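Local coordinates for protein MHC I-like leukocyte 2 long form (Mus musculus, PDB 6A97) that binds heparan sulfate proteoglycans on the surface of fibroblasts and is a GPI-anchored, MHC class I-like membrane glycoprotein, at residues A[25-30]-A[183-188]; A[43-48]-A[53-58]; A[91-96]-A[129-134]; A[224-229]-A[250-255]. All coordinates share one frame; numbering follows the deposited sequence.

Overall arrangement
Contacts 1, 2 and 3 are buried and belong to the alpha-1/alpha-2 platform of a class I MHC fold; contact 4, only partly buried, lies in the immunoglobulin-like alpha-3 domain. Contacts 1 and 2 lie on adjacent strands of one sheet: Arg26 is tied to Tyr47 and Asn28 to Leu45 through their backbones, while Tyr27 and Leu25 pack on Ile46. Contact 3 reaches the same sheet further along, and Val29 meets Leu93. Contact 2 rests on backbone hydrogen bonds of a hairpin, whereas contacts 1 and 3 join helix to sheet through apolar and aromatic side chains. Contact 4, its centre about 28 Å from that of contact 3, combines apolar packing with a water bridge.

Contact 1: A[25-30]-A[183-188]; sequences LRYNVR and PAHLQR
With CG opposite the backbone N (chi1 166°), Leu25 carries CD2 to the helix backbone, 3.8 Å from Leu186 N, and to the root of the His185 side chain, 4.0 Å from His185 CB. Leu186 has the same first torsion, which brings its CD1 methyl to Leu25 CB. The roots of the two leucines also meet, Leu25 CB to Leu186 CB at 4.0 Å. Tyr27 instead has CG anti to the carbonyl carbon, and only its hydroxyl arrives at the helix. Tyr27 OH stands 3.3 Å from His185 CD2, at the edge of the imidazole and near its plane, the two side chains crossing at about a right angle. In class I MHC molecules the helices lie across an antiparallel sheet, and here residues 183-188 of the alpha-2 helix pass the Leu25 end of an alpha-1 strand, the axes of the two short segments 9.3 Å apart at their closest and inclined by 111°. His185 is steadied from its own helix: Arg188 NH1 donates to His185 ND1 (3.1 Å), tilted 18° from the imidazole plane; since ND1 accepts, a neutral ring would probably carry its proton on NE2. Arg188 NE also pairs with Glu82 in a salt bridge, linking this histidine-arginine pair to helix 75-96. Val89 of that helix packs against both Tyr27 and His185, while Leu121 of strand 113-121 touches Leu186.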
# COMPACT_ATOMS: atom_id res chain seq x y z
N LEU A 25 -13.61 4.72 -19.34
CA LEU A 25 -14.76 3.91 -19.74
C LEU A 25 -14.23 2.66 -20.41
O LEU A 25 -13.43 2.75 -21.35
CB LEU A 25 -15.68 4.68 -20.69
CG LEU A 25 -16.73 3.87 -21.44
CD1 LEU A 25 -17.65 3.14 -20.48
CD2 LEU A 25 -17.55 4.76 -22.37
N ARG A 26 -14.64 1.49 -19.93
CA ARG A 26 -14.14 0.24 -20.48
C ARG A 26 -15.26 -0.76 -20.75
O ARG A 26 -16.10 -1.01 -19.89
CB ARG A 26 -13.12 -0.39 -19.53
CG ARG A 26 -12.55 -1.72 -20.03
CD ARG A 26 -11.59 -2.33 -19.02
NE ARG A 26 -10.42 -1.48 -18.78
CZ ARG A 26 -9.26 -1.60 -19.42
NH1 ARG A 26 -8.26 -0.79 -19.13
NH2 ARG A 26 -9.10 -2.54 -20.34
N TYR A 27 -15.26 -1.31 -21.96
CA TYR A 27 -16.18 -2.36 -22.35
C TYR A 27 -15.44 -3.68 -22.34
O TYR A 27 -14.47 -3.84 -23.07
CB TYR A 27 -16.74 -2.12 -23.76
CG TYR A 27 -17.47 -0.81 -23.96
CD1 TYR A 27 -16.76 0.37 -24.19
CD2 TYR A 27 -18.86 -0.76 -23.98
CE1 TYR A 27 -17.42 1.57 -24.40
CE2 TYR A 27 -19.53 0.44 -24.20
CZ TYR A 27 -18.81 1.60 -24.40
OH TYR A 27 -19.46 2.79 -24.62
N ASN A 28 -15.88 -4.62 -21.50
CA ASN A 28 -15.36 -5.97 -21.55
C ASN A 28 -16.36 -6.87 -22.26
O ASN A 28 -17.46 -7.12 -21.75
CB ASN A 28 -15.05 -6.49 -20.15
CG ASN A 28 -13.68 -6.05 -19.66
OD1 ASN A 28 -13.02 -5.24 -20.29
ND2 ASN A 28 -13.25 -6.59 -18.52
N VAL A 29 -15.99 -7.33 -23.45
CA VAL A 29 -16.90 -8.10 -24.30
C VAL A 29 -16.42 -9.53 -24.43
O VAL A 29 -15.22 -9.78 -24.60
CB VAL A 29 -17.02 -7.47 -25.71
CG1 VAL A 29 -18.00 -8.25 -26.57
CG2 VAL A 29 -17.43 -6.01 -25.62
N ARG A 30 -17.34 -10.48 -24.37
CA ARG A 30 -16.98 -11.87 -24.59
C ARG A 30 -18.09 -12.62 -25.32
O ARG A 30 -19.26 -12.48 -24.99
CB ARG A 30 -16.67 -12.56 -23.26
CG ARG A 30 -16.54 -14.06 -23.38
CD ARG A 30 -15.92 -14.65 -22.12
NE ARG A 30 -16.74 -14.37 -20.94
CZ ARG A 30 -17.63 -15.22 -20.45
NH1 ARG A 30 -17.83 -16.40 -21.03
NH2 ARG A 30 -18.33 -14.89 -19.36
N PRO A 183 -16.14 8.63 -25.93
CA PRO A 183 -16.00 9.78 -25.03
C PRO A 183 -17.33 10.47 -24.70
O PRO A 183 -17.51 10.96 -23.58
CB PRO A 183 -15.10 10.74 -25.82
CG PRO A 183 -14.33 9.85 -26.73
CD PRO A 183 -15.30 8.77 -27.13
N ALA A 184 -18.25 10.51 -25.65
CA ALA A 184 -19.57 11.11 -25.41
C ALA A 184 -20.35 10.27 -24.39
O ALA A 184 -21.00 10.82 -23.50
CB ALA A 184 -20.34 11.25 -26.70
N HIS A 185 -20.27 8.95 -24.53
CA HIS A 185 -20.89 8.05 -23.56
C HIS A 185 -20.33 8.26 -22.16
O HIS A 185 -21.09 8.40 -21.19
CB HIS A 185 -20.69 6.59 -23.99
CG HIS A 185 -21.52 6.19 -25.18
ND1 HIS A 185 -22.58 6.94 -25.63
CD2 HIS A 185 -21.43 5.12 -26.00
CE1 HIS A 185 -23.12 6.35 -26.68
NE2 HIS A 185 -22.44 5.24 -26.93
N LEU A 186 -19.01 8.27 -22.05
CA LEU A 186 -18.33 8.47 -20.77
C LEU A 186 -18.79 9.76 -20.10
O LEU A 186 -19.05 9.78 -18.90
CB LEU A 186 -16.81 8.49 -20.96
CG LEU A 186 -15.98 8.83 -19.72
CD1 LEU A 186 -16.36 7.95 -18.52
CD2 LEU A 186 -14.48 8.70 -20.02
N GLN A 187 -18.90 10.82 -20.89
CA GLN A 187 -19.34 12.11 -20.37
C GLN A 187 -20.76 12.02 -19.83
O GLN A 187 -21.07 12.55 -18.76
CB GLN A 187 -19.25 13.18 -21.46
CG GLN A 187 -19.07 14.58 -20.90
CD GLN A 187 -17.89 14.67 -19.95
OE1 GLN A 187 -16.74 14.47 -20.35
NE2 GLN A 187 -18.17 14.97 -18.69
N ARG A 188 -21.63 11.34 -20.58
CA ARG A 188 -23.01 11.18 -20.16
C ARG A 188 -23.09 10.32 -18.90
O ARG A 188 -23.86 10.63 -17.98
CB ARG A 188 -23.84 10.57 -21.29
CG ARG A 188 -25.34 10.77 -21.16
CD ARG A 188 -26.09 10.17 -22.34
NE ARG A 188 -25.86 8.73 -22.46
CZ ARG A 188 -25.12 8.18 -23.42
NH1 ARG A 188 -24.55 8.94 -24.35
NH2 ARG A 188 -24.96 6.86 -23.46

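Contact 2: A[43-48]-A[53-58]; sequences LVLIYV and FLKYNG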
# COMPACT_ATOMS: atom_id res chain seq x y z
N LEU A 43 -21.65 -11.31 -24.09
CA LEU A 43 -21.75 -10.70 -22.77
C LEU A 43 -20.99 -9.38 -22.80
O LEU A 43 -19.80 -9.35 -23.11
CB LEU A 43 -21.20 -11.62 -21.67
CG LEU A 43 -21.08 -10.98 -20.28
CD1 LEU A 43 -22.46 -10.55 -19.72
CD2 LEU A 43 -20.39 -11.93 -19.31
N VAL A 44 -21.69 -8.30 -22.49
CA VAL A 44 -21.06 -6.99 -22.48
C VAL A 44 -21.13 -6.41 -21.08
O VAL A 44 -22.22 -6.28 -20.50
CB VAL A 44 -21.72 -6.00 -23.48
CG1 VAL A 44 -20.95 -4.70 -23.51
CG2 VAL A 44 -21.82 -6.62 -24.88
N LEU A 45 -19.97 -6.08 -20.53
CA LEU A 45 -19.87 -5.47 -19.21
C LEU A 45 -19.20 -4.12 -19.35
O LEU A 45 -18.14 -3.99 -19.97
CB LEU A 45 -19.07 -6.36 -18.26
CG LEU A 45 -19.63 -7.76 -18.01
CD1 LEU A 45 -18.66 -8.59 -17.17
CD2 LEU A 45 -20.98 -7.67 -17.32
N ILE A 46 -19.83 -3.10 -18.77
CA ILE A 46 -19.32 -1.74 -18.89
C ILE A 46 -18.83 -1.21 -17.55
O ILE A 46 -19.57 -1.21 -16.56
CB ILE A 46 -20.41 -0.80 -19.44
CG1 ILE A 46 -20.76 -1.18 -20.88
CG2 ILE A 46 -19.94 0.64 -19.38
CD1 ILE A 46 -21.69 -0.19 -21.54
N TYR A 47 -17.58 -0.77 -17.52
CA TYR A 47 -16.95 -0.25 -16.31
C TYR A 47 -16.65 1.24 -16.42
O TYR A 47 -16.04 1.69 -17.39
CB TYR A 47 -15.65 -1.01 -16.02
CG TYR A 47 -15.85 -2.48 -15.75
CD1 TYR A 47 -15.89 -2.96 -14.44
CD2 TYR A 47 -16.01 -3.38 -16.79
CE1 TYR A 47 -16.08 -4.29 -14.18
CE2 TYR A 47 -16.20 -4.73 -16.54
CZ TYR A 47 -16.23 -5.17 -15.24
OH TYR A 47 -16.42 -6.50 -14.98
N VAL A 48 -17.08 2.00 -15.42
CA VAL A 48 -16.68 3.39 -15.30
C VAL A 48 -15.77 3.54 -14.09
O VAL A 48 -16.16 3.22 -12.96
CB VAL A 48 -17.89 4.33 -15.15
CG1 VAL A 48 -17.43 5.79 -15.23
CG2 VAL A 48 -18.92 4.04 -16.21
N PHE A 53 -20.82 -0.89 -14.20
CA PHE A 53 -21.89 0.09 -14.31
C PHE A 53 -23.09 -0.50 -15.04
O PHE A 53 -24.24 -0.37 -14.60
CB PHE A 53 -21.37 1.34 -15.02
CG PHE A 53 -22.43 2.39 -15.27
CD1 PHE A 53 -23.25 2.82 -14.24
CD2 PHE A 53 -22.59 2.94 -16.53
CE1 PHE A 53 -24.22 3.78 -14.47
CE2 PHE A 53 -23.55 3.90 -16.76
CZ PHE A 53 -24.37 4.32 -15.74
N LEU A 54 -22.84 -1.16 -16.16
CA LEU A 54 -23.92 -1.72 -16.96
C LEU A 54 -23.55 -3.11 -17.43
O LEU A 54 -22.37 -3.42 -17.62
CB LEU A 54 -24.24 -0.82 -18.16
CG LEU A 54 -24.87 0.54 -17.89
CD1 LEU A 54 -24.80 1.42 -19.14
CD2 LEU A 54 -26.31 0.36 -17.43
N LYS A 55 -24.57 -3.92 -17.66
CA LYS A 55 -24.37 -5.25 -18.22
C LYS A 55 -25.44 -5.56 -19.26
O LYS A 55 -26.62 -5.28 -19.04
CB LYS A 55 -24.41 -6.33 -17.14
CG LYS A 55 -24.57 -7.72 -17.76
CD LYS A 55 -24.69 -8.82 -16.76
CE LYS A 55 -26.09 -8.95 -16.23
NZ LYS A 55 -26.23 -10.25 -15.51
N TYR A 56 -25.03 -6.15 -20.37
CA TYR A 56 -25.96 -6.81 -21.27
C TYR A 56 -25.47 -8.21 -21.53
O TYR A 56 -24.33 -8.41 -21.95
CB TYR A 56 -26.11 -6.06 -22.60
CG TYR A 56 -26.91 -6.85 -23.62
CD1 TYR A 56 -26.37 -7.16 -24.87
CD2 TYR A 56 -28.19 -7.31 -23.34
CE1 TYR A 56 -27.09 -7.88 -25.80
CE2 TYR A 56 -28.92 -8.04 -24.27
CZ TYR A 56 -28.36 -8.32 -25.50
OH TYR A 56 -29.07 -9.05 -26.44
N ASN A 57 -26.33 -9.19 -21.27
CA ASN A 57 -25.98 -10.58 -21.51
C ASN A 57 -26.96 -11.22 -22.49
O ASN A 57 -28.10 -11.50 -22.12
CB ASN A 57 -25.95 -11.36 -20.20
CG ASN A 57 -25.40 -12.77 -20.36
OD1 ASN A 57 -25.08 -13.19 -21.48
ND2 ASN A 57 -25.28 -13.49 -19.25
N GLY A 58 -26.51 -11.45 -23.72
CA GLY A 58 -27.38 -11.98 -24.75
C GLY A 58 -27.54 -13.49 -24.70
O GLY A 58 -28.10 -14.09 -25.61
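Leu45 lays its CD2 methyl along the aliphatic part of Lys55, 3.6 Å from Lys55 CG, the two side chains side by side and pointing the same way. On that face Leu43 CD1 fits against Asn57 CB (3.6 Å) and also reaches Lys55 CD. The lysine chain bends at chi3, and outside the hairpin its NZ forms a salt bridge with an acidic side chain of another protein's chain. On the opposite face Ile46 CB and Leu54 CB are 4.0 Å apart, with Val44 and Tyr56 paired beside them. The strands form an antiparallel beta hairpin. Val44 and Tyr56 exchange both backbone bonds, that from Val44 N to Tyr56 O being 2.7 Å long and almost straight at 176°. A classic beta bulge follows, where Ile46 O accepts from two successive amides, Phe53 N at 2.7 Å and Leu54 N at 3.3 Å. At the bulge Val48 CG2 packs alongside Phe53, 3.8 Å from Phe53 CB. In the platform sheet, strand 23-31 flanks 43-48 and strand 66-68 flanks 53-57. Ile46 and Leu54 both touch Leu86 of helix 75-96 and Tyr189 of helix 171-193; the Tyr189 and Phe53 rings also meet edge-to-face.

Contact 3: A[91-96]-A[129-134]; sequences EKLRGM and GFWHLG
Met96 brings its sulfur to the outer rim of the Trp131 indole, SD lying 3.7 Å from Trp131 CH2 and 3.8 Å from Trp131 CZ3. This is a Met-aromatic contact made at the ring edge: the sulfur is 4.8 Å from the centroid of the six-membered ring and 76° off its normal. A bend at chi3 (-81°) keeps the methionine methyl at the same rim, so that Met96 CE, in the plane of the indole, comes 3.8 Å from Trp131 CH2. Leu93, one turn earlier on the helix, adds a second touch to that carbon, Leu93 CD2 to Trp131 CH2 at 4.0 Å, the two side chains set at a slant to each other. Almost everything thus converges on one corner of the indole. The backbones stay well apart, with Leu93 CA and Trp131 CA 11.3 Å from each other, and the long tryptophan side chain spans the gap. In the class I MHC platform this joins the C-terminal part of the alpha-1 helix 75-96 to the alpha-2 strand 127-135 in the sheet below. A second shell surrounds these side chains. Trp131 meets Trp150 edge-to-face and is packed by Phe143 of strand 138-144, by Leu117 of strand 113-121 and by Met97, just past the helix. Leu117 touches Leu93 as well, so one residue of the sheet contacts both the leucine and the indole that meet here; Val29 of strand 23-31 also lies against Leu93. Beyond the sulfur contact, Met96 packs on Pro169, in the loop between helices 158-167 and 171-193.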
# COMPACT_ATOMS: atom_id res chain seq x y z
N GLU A 91 -25.10 -3.77 -30.75
CA GLU A 91 -25.26 -3.87 -32.21
C GLU A 91 -24.02 -3.40 -32.96
O GLU A 91 -23.56 -4.07 -33.90
CB GLU A 91 -26.46 -3.05 -32.69
CG GLU A 91 -27.82 -3.56 -32.26
CD GLU A 91 -28.95 -2.75 -32.88
OE1 GLU A 91 -29.16 -1.59 -32.45
OE2 GLU A 91 -29.61 -3.26 -33.81
N LYS A 92 -23.50 -2.24 -32.58
CA LYS A 92 -22.32 -1.69 -33.26
C LYS A 92 -21.11 -2.59 -33.08
O LYS A 92 -20.39 -2.87 -34.03
CB LYS A 92 -22.00 -0.29 -32.74
CG LYS A 92 -22.96 0.79 -33.20
CD LYS A 92 -22.48 2.16 -32.73
CE LYS A 92 -23.37 3.28 -33.24
NZ LYS A 92 -24.75 3.19 -32.66
N LEU A 93 -20.90 -3.05 -31.85
CA LEU A 93 -19.75 -3.92 -31.56
C LEU A 93 -19.84 -5.21 -32.35
O LEU A 93 -18.85 -5.66 -32.93
CB LEU A 93 -19.67 -4.21 -30.06
CG LEU A 93 -19.34 -2.98 -29.21
CD1 LEU A 93 -19.23 -3.34 -27.73
CD2 LEU A 93 -18.05 -2.33 -29.71
N ARG A 94 -21.03 -5.80 -32.40
CA ARG A 94 -21.26 -7.00 -33.19
C ARG A 94 -20.91 -6.77 -34.66
O ARG A 94 -20.22 -7.57 -35.28
CB ARG A 94 -22.70 -7.47 -33.08
CG ARG A 94 -23.07 -8.57 -34.06
CD ARG A 94 -24.56 -8.92 -33.97
NE ARG A 94 -24.94 -9.23 -32.59
CZ ARG A 94 -24.73 -10.41 -32.01
NH1 ARG A 94 -24.13 -11.38 -32.69
NH2 ARG A 94 -25.10 -10.62 -30.76
N GLY A 95 -21.40 -5.66 -35.21
CA GLY A 95 -21.16 -5.33 -36.60
C GLY A 95 -19.68 -5.18 -36.91
O GLY A 95 -19.17 -5.77 -37.87
N MET A 96 -18.98 -4.41 -36.08
CA MET A 96 -17.56 -4.17 -36.30
C MET A 96 -16.73 -5.45 -36.20
O MET A 96 -15.74 -5.62 -36.93
CB MET A 96 -17.03 -3.14 -35.30
CG MET A 96 -17.30 -1.71 -35.72
SD MET A 96 -16.55 -0.51 -34.62
CE MET A 96 -17.76 -0.46 -33.30
N GLY A 129 -7.99 6.46 -26.57
CA GLY A 129 -8.78 5.27 -26.84
C GLY A 129 -7.95 4.01 -26.92
O GLY A 129 -6.74 4.06 -27.13
N PHE A 130 -8.60 2.86 -26.75
CA PHE A 130 -7.92 1.57 -26.86
C PHE A 130 -8.88 0.48 -27.31
O PHE A 130 -10.09 0.58 -27.09
CB PHE A 130 -7.26 1.19 -25.53
CG PHE A 130 -8.24 1.00 -24.39
CD1 PHE A 130 -8.62 2.08 -23.61
CD2 PHE A 130 -8.76 -0.25 -24.10
CE1 PHE A 130 -9.52 1.92 -22.56
CE2 PHE A 130 -9.65 -0.42 -23.05
CZ PHE A 130 -10.03 0.66 -22.28
N TRP A 131 -8.34 -0.56 -27.95
CA TRP A 131 -9.15 -1.70 -28.36
C TRP A 131 -8.26 -2.93 -28.54
O TRP A 131 -7.41 -2.97 -29.43
CB TRP A 131 -9.91 -1.39 -29.65
CG TRP A 131 -10.99 -2.37 -30.00
CD1 TRP A 131 -11.01 -3.71 -29.72
CD2 TRP A 131 -12.21 -2.09 -30.69
NE1 TRP A 131 -12.17 -4.28 -30.20
CE2 TRP A 131 -12.93 -3.30 -30.79
CE3 TRP A 131 -12.78 -0.93 -31.22
CZ2 TRP A 131 -14.17 -3.39 -31.42
CZ3 TRP A 131 -14.02 -1.01 -31.84
CH2 TRP A 131 -14.70 -2.24 -31.94
N HIS A 132 -8.47 -3.93 -27.69
CA HIS A 132 -7.71 -5.18 -27.77
C HIS A 132 -8.64 -6.37 -27.94
O HIS A 132 -9.74 -6.39 -27.39
CB HIS A 132 -6.86 -5.38 -26.51
CG HIS A 132 -6.04 -4.19 -26.13
ND1 HIS A 132 -4.79 -3.94 -26.66
CD2 HIS A 132 -6.29 -3.17 -25.27
CE1 HIS A 132 -4.31 -2.82 -26.14
NE2 HIS A 132 -5.20 -2.34 -25.30
N LEU A 133 -8.20 -7.37 -28.70
CA LEU A 133 -8.91 -8.63 -28.79
C LEU A 133 -8.06 -9.74 -28.17
O LEU A 133 -6.83 -9.71 -28.24
CB LEU A 133 -9.24 -8.99 -30.24
CG LEU A 133 -10.08 -8.00 -31.05
CD1 LEU A 133 -10.21 -8.48 -32.48
CD2 LEU A 133 -11.45 -7.85 -30.42
N GLY A 134 -8.73 -10.71 -27.57
CA GLY A 134 -8.06 -11.85 -26.97
C GLY A 134 -8.68 -13.13 -27.49
O GLY A 134 -9.89 -13.21 -27.67

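Contact 4: A[224-229]-A[250-255]; sequences FNLYTR and ETILPS
Ile252 sends its two branches to different places on the facing segment: CD1 goes to Leu226 and the backbone of Arg229, while CG2 goes to the aliphatic start of the Arg229 side chain. The long branch is led there by CG1, which stands anti to the backbone N (chi1 -152°), and CG2 falls between the backbone N and the carbonyl carbon. End methyl meets end methyl at Leu226 CD1 and Ile252 CD1, 3.7 Å apart, the two side chains set obliquely. The same Ile252 CD1 sits 3.6 Å from Arg229 C and equally near Arg229 O. Ile252 CG2 covers the root of the arginine, 3.7 Å from Arg229 CB and 3.8 Å from Arg229 CG. From there the arginine chain runs extended to its guanidinium, which carries its charge away from the isoleucine: Arg229 NE forms a salt bridge with Glu51 of the alpha-1 region, and NH1 donates to Ser249 O. Elsewhere one water joins the segments, accepting from Asn225 N at 2.8 Å and hydrogen-bonded to Ser255 OG at 2.7 Å; Ser255 OG is also bonded to Gln261 NE2. The setting is a C1-set immunoglobulin domain, a sandwich of two antiparallel sheets. Segment 224-229 leaves strand 217-226 of one sheet for strand 231-237 of the other, and 250-255 leads back from strand 240-247 to strand 253-254. Strand 260-268 lies between strands 217-226 and 253-254, and its Tyr260 packs on Ile252, while His282 of strand 276-282 packs on Leu226.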
# COMPACT_ATOMS: atom_id res chain seq x y z
N PHE A 224 -11.40 -2.78 5.71
CA PHE A 224 -12.75 -2.86 5.17
C PHE A 224 -13.23 -1.51 4.68
O PHE A 224 -12.67 -0.47 5.03
CB PHE A 224 -13.74 -3.38 6.23
CG PHE A 224 -13.45 -4.77 6.71
CD1 PHE A 224 -12.56 -4.98 7.75
CD2 PHE A 224 -14.08 -5.86 6.15
CE1 PHE A 224 -12.29 -6.25 8.22
CE2 PHE A 224 -13.82 -7.14 6.60
CZ PHE A 224 -12.92 -7.34 7.64
N ASN A 225 -14.29 -1.53 3.88
CA ASN A 225 -15.03 -0.34 3.51
C ASN A 225 -14.20 0.63 2.69
O ASN A 225 -14.26 1.84 2.89
CB ASN A 225 -15.57 0.37 4.76
CG ASN A 225 -16.86 1.12 4.50
OD1 ASN A 225 -17.75 0.61 3.80
ND2 ASN A 225 -16.98 2.32 5.05
N LEU A 226 -13.40 0.08 1.78
CA LEU A 226 -12.64 0.90 0.85
C LEU A 226 -13.57 1.30 -0.29
O LEU A 226 -14.23 0.45 -0.88
CB LEU A 226 -11.42 0.13 0.33
CG LEU A 226 -10.56 -0.48 1.44
CD1 LEU A 226 -9.44 -1.32 0.88
CD2 LEU A 226 -10.02 0.61 2.36
N TYR A 227 -13.63 2.59 -0.59
CA TYR A 227 -14.56 3.11 -1.59
C TYR A 227 -14.06 2.89 -3.02
O TYR A 227 -14.85 2.83 -3.96
CB TYR A 227 -14.83 4.60 -1.36
N THR A 228 -12.74 2.78 -3.18
CA THR A 228 -12.15 2.49 -4.48
C THR A 228 -11.26 1.26 -4.37
O THR A 228 -11.12 0.68 -3.30
CB THR A 228 -11.32 3.68 -5.01
OG1 THR A 228 -10.15 3.86 -4.21
CG2 THR A 228 -12.15 4.96 -5.00
N ARG A 229 -10.65 0.87 -5.49
CA ARG A 229 -9.83 -0.33 -5.54
C ARG A 229 -8.35 -0.06 -5.29
O ARG A 229 -7.50 -0.86 -5.66
CB ARG A 229 -10.00 -1.02 -6.89
CG ARG A 229 -11.39 -1.58 -7.12
CD ARG A 229 -11.62 -1.90 -8.59
NE ARG A 229 -12.97 -2.39 -8.83
CZ ARG A 229 -13.24 -3.61 -9.28
NH1 ARG A 229 -12.26 -4.46 -9.54
NH2 ARG A 229 -14.50 -3.98 -9.47
N GLU A 250 -7.12 -5.20 -9.74
CA GLU A 250 -7.20 -6.63 -10.01
C GLU A 250 -6.67 -7.52 -8.88
O GLU A 250 -6.61 -8.74 -9.03
CB GLU A 250 -6.45 -6.95 -11.30
CG GLU A 250 -7.22 -6.56 -12.56
CD GLU A 250 -6.36 -6.58 -13.81
OE1 GLU A 250 -5.20 -7.04 -13.73
OE2 GLU A 250 -6.85 -6.13 -14.87
N THR A 251 -6.30 -6.92 -7.75
CA THR A 251 -5.78 -7.68 -6.62
C THR A 251 -6.56 -7.42 -5.34
O THR A 251 -6.50 -8.21 -4.40
CB THR A 251 -4.30 -7.37 -6.37
OG1 THR A 251 -4.12 -5.96 -6.25
CG2 THR A 251 -3.44 -7.89 -7.51
N ILE A 252 -7.28 -6.31 -5.29
CA ILE A 252 -8.09 -5.97 -4.13
C ILE A 252 -9.35 -6.86 -4.08
O ILE A 252 -9.84 -7.31 -5.11
CB ILE A 252 -8.49 -4.47 -4.14
CG1 ILE A 252 -8.70 -3.95 -2.72
CG2 ILE A 252 -9.71 -4.22 -5.03
CD1 ILE A 252 -8.75 -2.44 -2.62
N LEU A 253 -9.84 -7.13 -2.87
CA LEU A 253 -10.98 -8.04 -2.70
C LEU A 253 -12.31 -7.30 -2.71
O LEU A 253 -12.52 -6.37 -1.93
CB LEU A 253 -10.84 -8.82 -1.40
CG LEU A 253 -9.54 -9.60 -1.17
CD1 LEU A 253 -9.55 -10.25 0.21
CD2 LEU A 253 -9.35 -10.65 -2.25
N PRO A 254 -13.23 -7.72 -3.60
CA PRO A 254 -14.59 -7.18 -3.56
C PRO A 254 -15.34 -7.70 -2.34
O PRO A 254 -15.38 -8.91 -2.12
CB PRO A 254 -15.21 -7.70 -4.86
CG PRO A 254 -14.46 -8.96 -5.16
CD PRO A 254 -13.05 -8.72 -4.67
N SER A 255 -15.90 -6.79 -1.55
CA SER A 255 -16.69 -7.20 -0.39
C SER A 255 -18.09 -7.64 -0.79
O SER A 255 -18.77 -8.34 -0.05
CB SER A 255 -16.76 -6.06 0.63
OG SER A 255 -15.50 -5.85 1.24
O HOH W 1 -15.74 -3.58 2.69